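Local structure of precorrin-6y methylase (Rhodobacter capsulatus, 3NJR) at residues P25-E29 with S41-A45; S70-L75 with Y100-M106; R149-V155 with Q197-Q203. The protein forms the C-terminal methyltransferase domain of precorrin-6Y C5,15-methyltransferase, an enzyme of cobalamin biosynthesis that probably transfers methyl groups from S-adenosylmethionine. One frame throughout, in Å; residues are numbered along the deposited sequence.

Interaction 1: P25-E29 with S41-A45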
loop_
_atom_site.group_PDB
_atom_site.type_symbol
_atom_site.label_atom_id
_atom_site.label_comp_id
_atom_site.label_asym_id
_atom_site.label_seq_id
_atom_site.Cartn_x
_atom_site.Cartn_y
_atom_site.Cartn_z
ATOM N N PRO A 25 -9.429 22.898 -3.960
ATOM C CA PRO A 25 -9.846 21.629 -4.568
ATOM C C PRO A 25 -10.128 20.534 -3.547
ATOM O O PRO A 25 -9.765 20.663 -2.381
ATOM C CB PRO A 25 -8.639 21.246 -5.414
ATOM C CG PRO A 25 -8.082 22.574 -5.827
ATOM C CD PRO A 25 -8.242 23.460 -4.634
ATOM N N GLY A 26 -10.769 19.462 -3.988
ATOM C CA GLY A 26 -11.105 18.375 -3.101
ATOM C C GLY A 26 -12.345 18.658 -2.282
ATOM O O GLY A 26 -12.461 18.183 -1.161
ATOM N N ARG A 27 -13.286 19.431 -2.819
ATOM C CA ARG A 27 -14.564 19.622 -2.134
ATOM C C ARG A 27 -15.370 18.319 -2.126
ATOM O O ARG A 27 -15.144 17.439 -2.961
ATOM C CB ARG A 27 -15.342 20.757 -2.782
ATOM C CG ARG A 27 -14.715 22.122 -2.556
ATOM C CD ARG A 27 -15.233 23.084 -3.588
ATOM N NE ARG A 27 -14.447 24.310 -3.658
ATOM C CZ ARG A 27 -13.441 24.538 -4.501
ATOM N NH1 ARG A 27 -13.028 23.612 -5.367
ATOM N NH2 ARG A 27 -12.836 25.711 -4.454
ATOM N N PRO A 28 -16.307 18.170 -1.176
ATOM C CA PRO A 28 -16.989 16.875 -1.084
ATOM C C PRO A 28 -17.710 16.518 -2.385
ATOM O O PRO A 28 -18.076 17.421 -3.159
ATOM C CB PRO A 28 -18.016 17.100 0.037
ATOM C CG PRO A 28 -17.555 18.283 0.762
ATOM C CD PRO A 28 -16.890 19.153 -0.249
ATOM N N GLU A 29 -17.914 15.215 -2.596
ATOM C CA GLU A 29 -18.570 14.660 -3.796
ATOM C C GLU A 29 -20.037 15.084 -3.867
ATOM O O GLU A 29 -20.684 14.948 -4.898
ATOM C CB GLU A 29 -18.463 13.113 -3.831
ATOM C CG GLU A 29 -17.010 12.496 -3.810
ATOM C CD GLU A 29 -16.375 12.269 -2.372
ATOM O OE1 GLU A 29 -16.852 12.870 -1.357
ATOM O OE2 GLU A 29 -15.378 11.481 -2.269
ATOM N N SER A 41 -12.917 12.830 -3.847
ATOM C CA SER A 41 -12.465 14.131 -3.385
ATOM C C SER A 41 -10.921 14.238 -3.124
ATOM O O SER A 41 -10.278 15.176 -3.611
ATOM C CB SER A 41 -13.353 14.591 -2.222
ATOM O OG SER A 41 -12.661 15.483 -1.381
ATOM N N PRO A 42 -10.313 13.258 -2.410
ATOM C CA PRO A 42 -8.856 13.345 -2.222
ATOM C C PRO A 42 -8.061 13.187 -3.533
ATOM O O PRO A 42 -6.972 13.759 -3.683
ATOM C CB PRO A 42 -8.553 12.176 -1.269
ATOM C CG PRO A 42 -9.882 11.808 -0.664
ATOM C CD PRO A 42 -10.861 12.049 -1.763
ATOM N N MET A 43 -8.595 12.421 -4.479
ATOM C CA MET A 43 -7.907 12.267 -5.751
ATOM C C MET A 43 -8.050 13.555 -6.555
ATOM O O MET A 43 -7.108 13.978 -7.246
ATOM C CB MET A 43 -8.387 11.036 -6.521
ATOM C CG MET A 43 -7.557 10.709 -7.790
ATOM S SD MET A 43 -5.878 9.978 -7.563
ATOM C CE MET A 43 -6.260 8.586 -6.489
ATOM N N ARG A 44 -9.214 14.196 -6.426
ATOM C CA ARG A 44 -9.449 15.469 -7.082
ATOM C C ARG A 44 -8.507 16.556 -6.567
ATOM O O ARG A 44 -8.013 17.378 -7.353
ATOM C CB ARG A 44 -10.896 15.920 -6.955
ATOM C CG ARG A 44 -11.340 16.742 -8.132
ATOM C CD ARG A 44 -12.829 17.043 -8.149
ATOM N NE ARG A 44 -13.639 16.060 -7.437
ATOM C CZ ARG A 44 -14.045 16.203 -6.175
ATOM N NH1 ARG A 44 -13.690 17.283 -5.485
ATOM N NH2 ARG A 44 -14.801 15.277 -5.601
ATOM N N ALA A 45 -8.228 16.550 -5.269
ATOM C CA ALA A 45 -7.197 17.436 -4.752
ATOM C C ALA A 45 -5.841 17.158 -5.405
ATOM O O ALA A 45 -5.159 18.090 -5.844
ATOM C CB ALA A 45 -7.103 17.348 -3.232
#
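Pro-25 sets its CB against CA of Ala-45, where an irregular N-terminal segment runs over the first turn of helix 41-51 in a Rossmann-like class I methyltransferase domain. At Gly-26 the backbones draw together, the CA of Gly-26 lying 4.3 Å from the CA of Ala-45, and the positive phi of 80° suits a residue without a side chain. The carbonyl of Gly-26 accepts a hydrogen bond from the hydroxyl of Ser-41 (OG to O 2.7 Å), which arrives from above the carbonyl plane.

The CB of Arg-27 points away from the helix, and its backbone makes the contact instead. The O of Arg-27 is met in the carbonyl plane, on a lone pair, by NH1 of Arg-44 at 2.9 Å, while NH2 of Arg-44 adds a weak bond to the same oxygen. A bend at chi3 (-26°) brings the guanidinium there, and OE1 of Glu-72, from helix 68-75, forms a salt bridge with NH1 of Arg-44.

Past Pro-28, the chain of Glu-29 folds at chi2 (87°) and returns its carboxylate to the start of the helix, where positive helix-end potential would probably favour it. OE2 of Glu-29 accepts from the backbone N of Ser-41 at 3.2 Å, along a nearly straight N-H that comes from above the carboxylate plane.

Interaction 2: S70-L75 with Y100-M106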
loop_
_atom_site.group_PDB
_atom_site.type_symbol
_atom_site.label_atom_id
_atom_site.label_comp_id
_atom_site.label_asym_id
_atom_site.label_seq_id
_atom_site.Cartn_x
_atom_site.Cartn_y
_atom_site.Cartn_z
ATOM N N SER A 70 -13.032 19.986 -13.850
ATOM C CA SER A 70 -13.220 21.245 -14.578
ATOM C C SER A 70 -13.832 22.306 -13.681
ATOM O O SER A 70 -13.480 23.487 -13.788
ATOM C CB SER A 70 -14.136 21.055 -15.790
ATOM O OG SER A 70 -13.560 20.285 -16.824
ATOM N N VAL A 71 -14.759 21.890 -12.814
ATOM C CA VAL A 71 -15.452 22.808 -11.920
ATOM C C VAL A 71 -14.427 23.368 -10.950
ATOM O O VAL A 71 -14.250 24.584 -10.867
ATOM C CB VAL A 71 -16.641 22.123 -11.193
ATOM C CG1 VAL A 71 -17.164 22.975 -10.078
ATOM C CG2 VAL A 71 -17.763 21.840 -12.147
ATOM N N GLU A 72 -13.716 22.496 -10.252
ATOM C CA GLU A 72 -12.609 22.955 -9.401
ATOM C C GLU A 72 -11.468 23.709 -10.152
ATOM O O GLU A 72 -10.865 24.636 -9.593
ATOM C CB GLU A 72 -12.081 21.815 -8.524
ATOM C CG GLU A 72 -13.208 21.093 -7.824
ATOM C CD GLU A 72 -12.822 20.465 -6.502
ATOM O OE1 GLU A 72 -11.914 19.615 -6.469
ATOM O OE2 GLU A 72 -13.447 20.805 -5.476
ATOM N N TRP A 73 -11.178 23.341 -11.405
ATOM C CA TRP A 73 -10.159 24.074 -12.172
ATOM C C TRP A 73 -10.638 25.489 -12.425
ATOM O O TRP A 73 -9.890 26.430 -12.193
ATOM C CB TRP A 73 -9.830 23.367 -13.483
ATOM C CG TRP A 73 -9.084 24.195 -14.519
ATOM C CD1 TRP A 73 -9.634 25.039 -15.441
ATOM C CD2 TRP A 73 -7.658 24.205 -14.774
ATOM N NE1 TRP A 73 -8.649 25.595 -16.231
ATOM C CE2 TRP A 73 -7.431 25.096 -15.848
ATOM C CE3 TRP A 73 -6.557 23.549 -14.196
ATOM C CZ2 TRP A 73 -6.153 25.343 -16.361
ATOM C CZ3 TRP A 73 -5.285 23.808 -14.698
ATOM C CH2 TRP A 73 -5.095 24.691 -15.774
ATOM N N CYS A 74 -11.888 25.631 -12.879
ATOM C CA CYS A 74 -12.489 26.944 -13.147
ATOM C C CYS A 74 -12.743 27.788 -11.898
ATOM O O CYS A 74 -12.639 29.009 -11.957
ATOM C CB CYS A 74 -13.789 26.780 -13.919
ATOM S SG CYS A 74 -13.520 26.175 -15.625
ATOM N N LEU A 75 -13.078 27.132 -10.776
ATOM C CA LEU A 75 -13.212 27.823 -9.484
ATOM C C LEU A 75 -11.886 28.405 -9.028
ATOM O O LEU A 75 -11.870 29.461 -8.383
ATOM C CB LEU A 75 -13.830 26.942 -8.395
ATOM C CG LEU A 75 -15.343 26.728 -8.539
ATOM C CD1 LEU A 75 -15.828 25.450 -7.813
ATOM C CD2 LEU A 75 -16.159 27.956 -8.109
ATOM N N TYR A 100 -22.687 26.699 -10.370
ATOM C CA TYR A 100 -21.542 27.523 -10.001
ATOM C C TYR A 100 -21.370 28.745 -10.898
ATOM O O TYR A 100 -20.373 29.463 -10.807
ATOM C CB TYR A 100 -20.277 26.664 -9.978
ATOM C CG TYR A 100 -20.281 25.644 -8.858
ATOM C CD1 TYR A 100 -20.750 24.335 -9.067
ATOM C CD2 TYR A 100 -19.847 25.997 -7.576
ATOM C CE1 TYR A 100 -20.781 23.406 -8.017
ATOM C CE2 TYR A 100 -19.860 25.080 -6.528
ATOM C CZ TYR A 100 -20.326 23.797 -6.748
ATOM O OH TYR A 100 -20.330 22.918 -5.700
ATOM N N GLY A 101 -22.365 28.979 -11.751
ATOM C CA GLY A 101 -22.361 30.104 -12.671
ATOM C C GLY A 101 -21.059 30.192 -13.439
ATOM O O GLY A 101 -20.416 31.253 -13.466
ATOM N N LEU A 102 -20.678 29.072 -14.049
ATOM C CA LEU A 102 -19.432 28.964 -14.795
ATOM C C LEU A 102 -19.577 29.011 -16.330
ATOM O O LEU A 102 -18.589 28.828 -17.035
ATOM C CB LEU A 102 -18.664 27.707 -14.356
ATOM C CG LEU A 102 -18.110 27.709 -12.917
ATOM C CD1 LEU A 102 -17.748 26.308 -12.478
ATOM C CD2 LEU A 102 -16.922 28.652 -12.747
ATOM N N SER A 103 -20.785 29.291 -16.840
ATOM C CA SER A 103 -21.045 29.236 -18.286
ATOM C C SER A 103 -20.163 30.160 -19.136
ATOM O O SER A 103 -19.748 29.767 -20.233
ATOM C CB SER A 103 -22.530 29.402 -18.638
ATOM O OG SER A 103 -22.986 30.712 -18.368
ATOM N N PRO A 104 -19.857 31.376 -18.645
ATOM C CA PRO A 104 -18.814 32.099 -19.378
ATOM C C PRO A 104 -17.462 31.341 -19.426
ATOM O O PRO A 104 -16.779 31.377 -20.438
ATOM C CB PRO A 104 -18.654 33.393 -18.565
ATOM C CG PRO A 104 -19.139 33.022 -17.158
ATOM C CD PRO A 104 -20.302 32.105 -17.445
ATOM N N ARG A 105 -17.096 30.665 -18.343
ATOM C CA ARG A 105 -15.773 30.065 -18.166
ATOM C C ARG A 105 -15.676 28.604 -18.647
ATOM O O ARG A 105 -14.594 28.135 -18.992
ATOM C CB ARG A 105 -15.417 30.090 -16.677
ATOM C CG ARG A 105 -14.955 31.415 -16.135
ATOM C CD ARG A 105 -14.528 31.253 -14.661
ATOM N NE ARG A 105 -13.362 32.053 -14.261
ATOM C CZ ARG A 105 -12.551 32.747 -15.074
ATOM N NH1 ARG A 105 -12.736 32.789 -16.393
ATOM N NH2 ARG A 105 -11.527 33.421 -14.557
ATOM N N MET A 106 -16.800 27.889 -18.640
ATOM C CA MET A 106 -16.793 26.444 -18.813
ATOM C C MET A 106 -17.794 25.951 -19.858
ATOM O O MET A 106 -18.977 26.279 -19.784
ATOM C CB MET A 106 -17.026 25.785 -17.458
ATOM C CG MET A 106 -17.236 24.285 -17.469
ATOM S SD MET A 106 -16.843 23.572 -15.849
ATOM C CE MET A 106 -17.634 21.958 -15.941
#
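Val-71 rests its CG1 methyl over one face of the Tyr-100 ring, 4.2 Å from the centroid and displaced toward the rim, a CH-pi contact in which the two side chains cross at about a right angle. With that branch anti to the backbone N (chi1 168°), the same methyl also reaches CD1 of Leu-102, while the other branch, CG2, meets the terminal methyl of Met-106 (CG2 to CE 3.8 Å). One turn further along the helix, Leu-75 touches the tyrosine through CD1, 4.1 Å from CD2 of Tyr-100.

The loop that presents these groups belongs to an alpha-beta connection of the Rossmann-like domain: helix 87-99 ends in a Schellman motif with Gly-101 as its C-prime residue, and the chain then turns into strand 106-110. Helix 68-75 packs against this turn through apolar atoms. CB of Cys-74 lies 3.8 Å from CD2 of Leu-102, and SG of Cys-74 lies 4.0 Å from CB of Met-106. The extended chain of Met-106 carries CE to within 3.6 Å of CB of Ser-70; the hydroxyl of that serine hydrogen-bonds to Thr-82 and Asp-61. At the far end of the tyrosine, OH reaches the carbonyl of Ala-31.

Interaction 3: R149-V155 with Q197-Q203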
loop_
_atom_site.group_PDB
_atom_site.type_symbol
_atom_site.label_atom_id
_atom_site.label_comp_id
_atom_site.label_asym_id
_atom_site.label_seq_id
_atom_site.Cartn_x
_atom_site.Cartn_y
_atom_site.Cartn_z
ATOM N N ARG A 149 0.804 21.377 -20.127
ATOM C CA ARG A 149 0.911 20.406 -19.051
ATOM C C ARG A 149 -0.101 19.295 -19.254
ATOM O O ARG A 149 -1.227 19.560 -19.647
ATOM C CB ARG A 149 0.759 21.092 -17.683
ATOM C CG ARG A 149 1.519 22.441 -17.604
ATOM C CD ARG A 149 1.503 23.116 -16.228
ATOM N NE ARG A 149 0.163 23.470 -15.767
ATOM C CZ ARG A 149 -0.462 24.628 -16.007
ATOM N NH1 ARG A 149 -1.684 24.825 -15.527
ATOM N NH2 ARG A 149 0.109 25.583 -16.731
ATOM N N ILE A 150 0.321 18.049 -19.008
ATOM C CA ILE A 150 -0.555 16.862 -19.076
ATOM C C ILE A 150 -0.671 16.163 -17.729
ATOM O O ILE A 150 0.326 16.002 -17.024
ATOM C CB ILE A 150 -0.059 15.783 -20.069
ATOM C CG1 ILE A 150 0.742 16.388 -21.234
ATOM C CG2 ILE A 150 -1.236 14.904 -20.544
ATOM C CD1 ILE A 150 -0.069 16.926 -22.399
ATOM N N VAL A 151 -1.892 15.736 -17.388
ATOM C CA VAL A 151 -2.133 14.993 -16.159
ATOM C C VAL A 151 -3.136 13.877 -16.413
ATOM O O VAL A 151 -4.223 14.111 -16.911
ATOM C CB VAL A 151 -2.571 15.929 -14.975
ATOM C CG1 VAL A 151 -2.891 15.134 -13.703
ATOM C CG2 VAL A 151 -1.491 16.975 -14.683
ATOM N N ALA A 152 -2.751 12.651 -16.070
ATOM C CA ALA A 152 -3.604 11.485 -16.294
ATOM C C ALA A 152 -3.654 10.582 -15.075
ATOM O O ALA A 152 -2.644 10.382 -14.429
ATOM C CB ALA A 152 -3.104 10.712 -17.482
ATOM N N ASN A 153 -4.840 10.055 -14.768
ATOM C CA ASN A 153 -5.029 9.002 -13.754
ATOM C C ASN A 153 -5.296 7.638 -14.421
ATOM O O ASN A 153 -6.035 7.547 -15.379
ATOM C CB ASN A 153 -6.170 9.353 -12.797
ATOM C CG ASN A 153 -5.995 10.726 -12.131
ATOM O OD1 ASN A 153 -4.879 11.163 -11.844
ATOM N ND2 ASN A 153 -7.109 11.403 -11.881
ATOM N N ALA A 154 -4.678 6.583 -13.918
ATOM C CA ALA A 154 -4.905 5.233 -14.433
ATOM C C ALA A 154 -5.374 4.305 -13.312
ATOM O O ALA A 154 -4.818 4.323 -12.218
ATOM C CB ALA A 154 -3.632 4.702 -15.043
ATOM N N VAL A 155 -6.383 3.485 -13.576
ATOM C CA VAL A 155 -6.825 2.503 -12.572
ATOM C C VAL A 155 -6.854 1.041 -13.087
ATOM O O VAL A 155 -7.197 0.115 -12.324
ATOM C CB VAL A 155 -8.160 2.915 -11.923
ATOM C CG1 VAL A 155 -9.321 2.773 -12.919
ATOM C CG2 VAL A 155 -8.394 2.112 -10.656
ATOM N N GLN A 197 -3.858 3.956 -7.593
ATOM C CA GLN A 197 -4.114 4.633 -8.851
ATOM C C GLN A 197 -2.771 5.229 -9.239
ATOM O O GLN A 197 -2.008 5.683 -8.379
ATOM C CB GLN A 197 -5.187 5.714 -8.667
ATOM C CG GLN A 197 -6.223 5.813 -9.798
ATOM C CD GLN A 197 -7.581 6.409 -9.357
ATOM O OE1 GLN A 197 -8.308 5.827 -8.546
ATOM N NE2 GLN A 197 -7.931 7.557 -9.930
ATOM N N LEU A 198 -2.449 5.184 -10.524
ATOM C CA LEU A 198 -1.245 5.838 -11.000
ATOM C C LEU A 198 -1.597 7.187 -11.607
ATOM O O LEU A 198 -2.662 7.352 -12.203
ATOM C CB LEU A 198 -0.483 4.948 -11.982
ATOM C CG LEU A 198 0.814 4.306 -11.462
ATOM C CD1 LEU A 198 0.574 3.417 -10.252
ATOM C CD2 LEU A 198 1.534 3.536 -12.575
ATOM N N GLN A 199 -0.718 8.162 -11.410
ATOM C CA GLN A 199 -0.946 9.495 -11.926
ATOM C C GLN A 199 0.325 10.024 -12.544
ATOM O O GLN A 199 1.369 10.110 -11.888
ATOM C CB GLN A 199 -1.452 10.445 -10.842
ATOM C CG GLN A 199 -1.735 11.860 -11.361
ATOM C CD GLN A 199 -1.905 12.893 -10.252
ATOM O OE1 GLN A 199 -0.926 13.372 -9.687
ATOM N NE2 GLN A 199 -3.151 13.267 -9.969
ATOM N N TRP A 200 0.234 10.366 -13.819
ATOM C CA TRP A 200 1.347 10.976 -14.475
ATOM C C TRP A 200 1.105 12.464 -14.640
ATOM O O TRP A 200 -0.031 12.936 -14.887
ATOM C CB TRP A 200 1.629 10.306 -15.814
ATOM C CG TRP A 200 2.771 10.945 -16.555
ATOM C CD1 TRP A 200 4.068 11.085 -16.125
ATOM C CD2 TRP A 200 2.714 11.543 -17.854
ATOM N NE1 TRP A 200 4.823 11.739 -17.081
ATOM C CE2 TRP A 200 4.022 12.025 -18.154
ATOM C CE3 TRP A 200 1.689 11.710 -18.804
ATOM C CZ2 TRP A 200 4.333 12.659 -19.360
ATOM C CZ3 TRP A 200 1.996 12.336 -20.016
ATOM C CH2 TRP A 200 3.318 12.808 -20.278
ATOM N N SER A 201 2.190 13.205 -14.506
ATOM C CA SER A 201 2.140 14.628 -14.640
ATOM C C SER A 201 3.407 15.018 -15.410
ATOM O O SER A 201 4.530 14.819 -14.929
ATOM C CB SER A 201 2.077 15.249 -13.243
ATOM O OG SER A 201 2.153 16.649 -13.298
ATOM N N GLY A 202 3.225 15.522 -16.627
ATOM C CA GLY A 202 4.342 15.946 -17.460
ATOM C C GLY A 202 3.967 17.104 -18.357
ATOM O O GLY A 202 2.993 17.791 -18.112
ATOM N N GLN A 203 4.746 17.318 -19.409
ATOM C CA GLN A 203 4.459 18.401 -20.354
ATOM C C GLN A 203 5.019 18.176 -21.763
ATOM O O GLN A 203 6.038 17.511 -21.894
ATOM C CB GLN A 203 4.967 19.720 -19.794
ATOM C CG GLN A 203 6.445 19.828 -19.756
ATOM C CD GLN A 203 6.866 21.227 -19.434
ATOM O OE1 GLN A 203 6.338 21.850 -18.499
ATOM N NE2 GLN A 203 7.813 21.758 -20.219
#
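Strands 149-154 and 197-203 run antiparallel, their directions 166° apart and their axes 4.5 Å from each other at closest approach. This pairing lies in the mixed sheet of a class I methyltransferase fold, where strand 188-203 enters antiparallel to its neighbours on both sides. The hydrogen-bonded pairs are Ile-150 with Gly-202, Ala-152 with Trp-200 and Ala-154 with Leu-198, each joined in both directions. Thus Ala-152 N gives to Trp-200 O at 3.0 Å and Trp-200 N returns a bond to Ala-152 O.

On the face bearing Val-151, Asn-153, Gln-199 and Ser-201, the side chains of Asn-153 and Gln-199 lie alongside each other, pointing the same way, with their amide planes 21° apart. NE2 of Gln-199 donates a weak bond to OD1 of Asn-153 at 3.3 Å; ND2 of that asparagine has a weak bond of its own to Thr-47 of helix 41-51, which covers this face. Beside them, CG2 of Val-151 approaches OG of Ser-201.

The other face carries Ile-150, Ala-152, Ala-154, Leu-198 and Trp-200, and the two alanines pack against helix 157-170. CB of Ile-150 lies 4.0 Å from CZ3 of Trp-200. The indole bonds through NE1 to the carbonyl of Gly-171. It also lies beneath the glycine two residues on: the amide N of Gly-202 sits 3.9 Å above the ring plane of Trp-200, over its centre.

Glu-72 joins interactions 1 and 2 directly: its OE2 forms a 2.8 Å salt bridge with NH1 of Arg-27, and its OE1 probably accepts a hydrogen bond from N of Gly-26 at 2.7 Å. Interaction 3 meets the first through Met-43, whose CE lies 3.8 Å from CB of Gln-197. It reaches the second where CH2 of Trp-73 packs on NH1 of Arg-149, although interactions 2 and 3 lie on opposite sides of the chain's centre, their own centres about 22 Å apart. All three approach the bound S-adenosyl-L-homocysteine, with the side chains of Arg-44, Asn-153 and Ser-70 about 5, 7 and 8 Å from it respectively.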